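Local coordinates for fatty acid-binding protein 2 (Manduca sexta, PDB 1MDC) that binds a single fatty acid molecule inside a beta-barrel and is thought to carry it through the cytoplasm, at residues G67-D72 and K81-V86. Residues are numbered along the deposited sequence; the frame is centred on the assembly and turned at random.
Sequences GVEFDD and KSMYTV. With SO4 (sulfate ion), chain B.
In the beta hairpin of strands 70-74 and 78-87, part of the fatty-acid-binding protein barrel, Phe70 and Ser82 form an antiparallel hydrogen-bonded pair, Phe70 N donating a hydrogen bond to Ser82 O, and Ser82 N to Phe70 O (2.8 Å). Before Phe70, direct backbone bonding is interrupted at Val68, where water 1 stands between the strands, donating to Val68 O and accepting from Tyr84 N; Gly67 N then makes a direct hydrogen bond to Tyr84 O (2.9 Å).

On the face that carries Phe70 and Ser82, the phenyl ring packs over Ser82 and reaches Tyr84. Its CG sits between the backbone N and the carbonyl carbon (chi1 59°), and Ser82 CB makes a CH-pi contact over one face, 4.2 Å from the ring centroid. At the ring's far end, Phe70 CZ meets Tyr84 CE1 at 3.8 Å. Ser82 OG donates to the anti lone pair of Asp72 OD2 at 2.6 Å; the same OG is also hydrogen-bonded to His93 NE2. Water 2 extends this polar row from Asp72 OD2 to Tyr84 OH, which lies 2.9 Å from O1 of a sulfate probably acquired during crystallisation.

On the other face the bent side chain of Lys81 passes Glu69 OE1, 3.4 Å from its CG, and its NZ meets the syn side of Asp71 OD1, 3.0 Å away and 29° out of the carboxylate plane. Met83 CG packs against the Val68-Glu69 peptide.

The contact thus has two chemistries: an exposed salt bridge outside and, inside, a hydroxyl, carboxylate and water network beside aromatic rings, where the two donors to Asp72 OD2 would favour its charged form.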
# COMPACT_ATOMS: atom_id res chain seq x y z
N GLY A 67 -13.70 -4.36 -4.99
CA GLY A 67 -14.39 -5.59 -4.64
C GLY A 67 -13.95 -6.85 -5.36
O GLY A 67 -14.48 -7.93 -5.11
N VAL A 68 -12.99 -6.74 -6.26
CA VAL A 68 -12.55 -7.92 -7.00
C VAL A 68 -11.13 -8.32 -6.65
O VAL A 68 -10.20 -7.55 -6.76
CB VAL A 68 -12.67 -7.64 -8.50
CG1 VAL A 68 -12.14 -8.81 -9.34
CG2 VAL A 68 -14.14 -7.35 -8.84
N GLU A 69 -10.97 -9.54 -6.23
CA GLU A 69 -9.64 -10.00 -5.88
C GLU A 69 -8.83 -10.36 -7.12
O GLU A 69 -9.39 -10.83 -8.10
CB GLU A 69 -9.83 -11.38 -5.25
CG GLU A 69 -10.47 -11.41 -3.87
CD GLU A 69 -10.10 -12.67 -3.09
OE1 GLU A 69 -9.39 -13.58 -3.74
OE2 GLU A 69 -10.45 -12.84 -1.97
N PHE A 70 -7.52 -10.15 -7.07
CA PHE A 70 -6.68 -10.49 -8.20
C PHE A 70 -5.27 -10.85 -7.76
O PHE A 70 -4.82 -10.41 -6.70
CB PHE A 70 -6.62 -9.32 -9.16
CG PHE A 70 -6.09 -7.99 -8.63
CD1 PHE A 70 -6.92 -7.16 -7.84
CD2 PHE A 70 -4.81 -7.54 -8.94
CE1 PHE A 70 -6.44 -5.94 -7.39
CE2 PHE A 70 -4.32 -6.31 -8.48
CZ PHE A 70 -5.16 -5.49 -7.71
N ASP A 71 -4.58 -11.66 -8.57
CA ASP A 71 -3.22 -12.07 -8.29
C ASP A 71 -2.37 -10.83 -8.50
O ASP A 71 -2.55 -10.08 -9.46
CB ASP A 71 -2.77 -13.17 -9.25
CG ASP A 71 -3.57 -14.41 -9.12
OD1 ASP A 71 -3.82 -14.80 -7.91
OD2 ASP A 71 -3.94 -15.00 -10.06
N ASP A 72 -1.46 -10.58 -7.58
CA ASP A 72 -0.62 -9.39 -7.65
C ASP A 72 0.79 -9.55 -7.05
O ASP A 72 1.08 -10.56 -6.43
CB ASP A 72 -1.44 -8.35 -6.78
CG ASP A 72 -1.14 -6.84 -6.84
OD1 ASP A 72 -0.43 -6.44 -7.85
OD2 ASP A 72 -1.53 -6.09 -5.99
N LYS A 81 -2.56 -12.04 -3.12
CA LYS A 81 -3.87 -11.97 -3.71
C LYS A 81 -4.28 -10.58 -3.16
O LYS A 81 -4.28 -10.38 -1.94
CB LYS A 81 -4.85 -12.97 -3.21
CG LYS A 81 -6.08 -12.93 -4.04
CD LYS A 81 -5.85 -13.69 -5.32
CE LYS A 81 -6.73 -14.91 -5.41
NZ LYS A 81 -6.23 -15.85 -6.40
N SER A 82 -4.60 -9.58 -4.00
CA SER A 82 -4.97 -8.26 -3.44
C SER A 82 -6.45 -8.00 -3.68
O SER A 82 -7.03 -8.55 -4.61
CB SER A 82 -4.23 -7.09 -4.22
OG SER A 82 -2.88 -6.89 -3.93
N MET A 83 -7.05 -7.16 -2.87
CA MET A 83 -8.44 -6.80 -3.05
C MET A 83 -8.59 -5.37 -2.57
O MET A 83 -8.33 -5.10 -1.40
CB MET A 83 -9.49 -7.73 -2.38
CG MET A 83 -10.89 -7.52 -2.92
SD MET A 83 -11.76 -6.53 -1.73
CE MET A 83 -12.57 -7.81 -0.83
N TYR A 84 -8.98 -4.44 -3.43
CA TYR A 84 -9.13 -3.10 -2.93
C TYR A 84 -10.62 -2.78 -2.92
O TYR A 84 -11.35 -3.23 -3.80
CB TYR A 84 -8.56 -2.06 -3.88
CG TYR A 84 -7.07 -1.96 -4.06
CD1 TYR A 84 -6.37 -2.94 -4.79
CD2 TYR A 84 -6.39 -0.88 -3.50
CE1 TYR A 84 -5.01 -2.80 -4.97
CE2 TYR A 84 -5.03 -0.75 -3.65
CZ TYR A 84 -4.34 -1.73 -4.41
OH TYR A 84 -2.98 -1.59 -4.59
N THR A 85 -11.05 -2.01 -1.93
CA THR A 85 -12.42 -1.52 -1.73
C THR A 85 -12.23 -0.01 -1.77
O THR A 85 -11.44 0.50 -0.97
CB THR A 85 -12.96 -1.85 -0.33
OG1 THR A 85 -13.18 -3.25 -0.36
CG2 THR A 85 -14.29 -1.16 -0.23
N VAL A 86 -12.92 0.68 -2.71
CA VAL A 86 -12.86 2.15 -2.88
C VAL A 86 -14.19 2.67 -2.33
O VAL A 86 -15.25 2.26 -2.83
CB VAL A 86 -12.67 2.53 -4.33
CG1 VAL A 86 -12.53 4.03 -4.32
CG2 VAL A 86 -11.33 1.93 -4.79
S SO4 B . -1.24 0.37 -2.01
O1 SO4 B . -2.53 0.58 -2.67
O2 SO4 B . -0.64 1.64 -1.67
O3 SO4 B . -1.41 -0.37 -0.75
O4 SO4 B . -0.33 -0.37 -2.93
O HOH W 1 -9.64 -4.99 -6.16
O HOH W 2 -1.46 -3.13 -5.90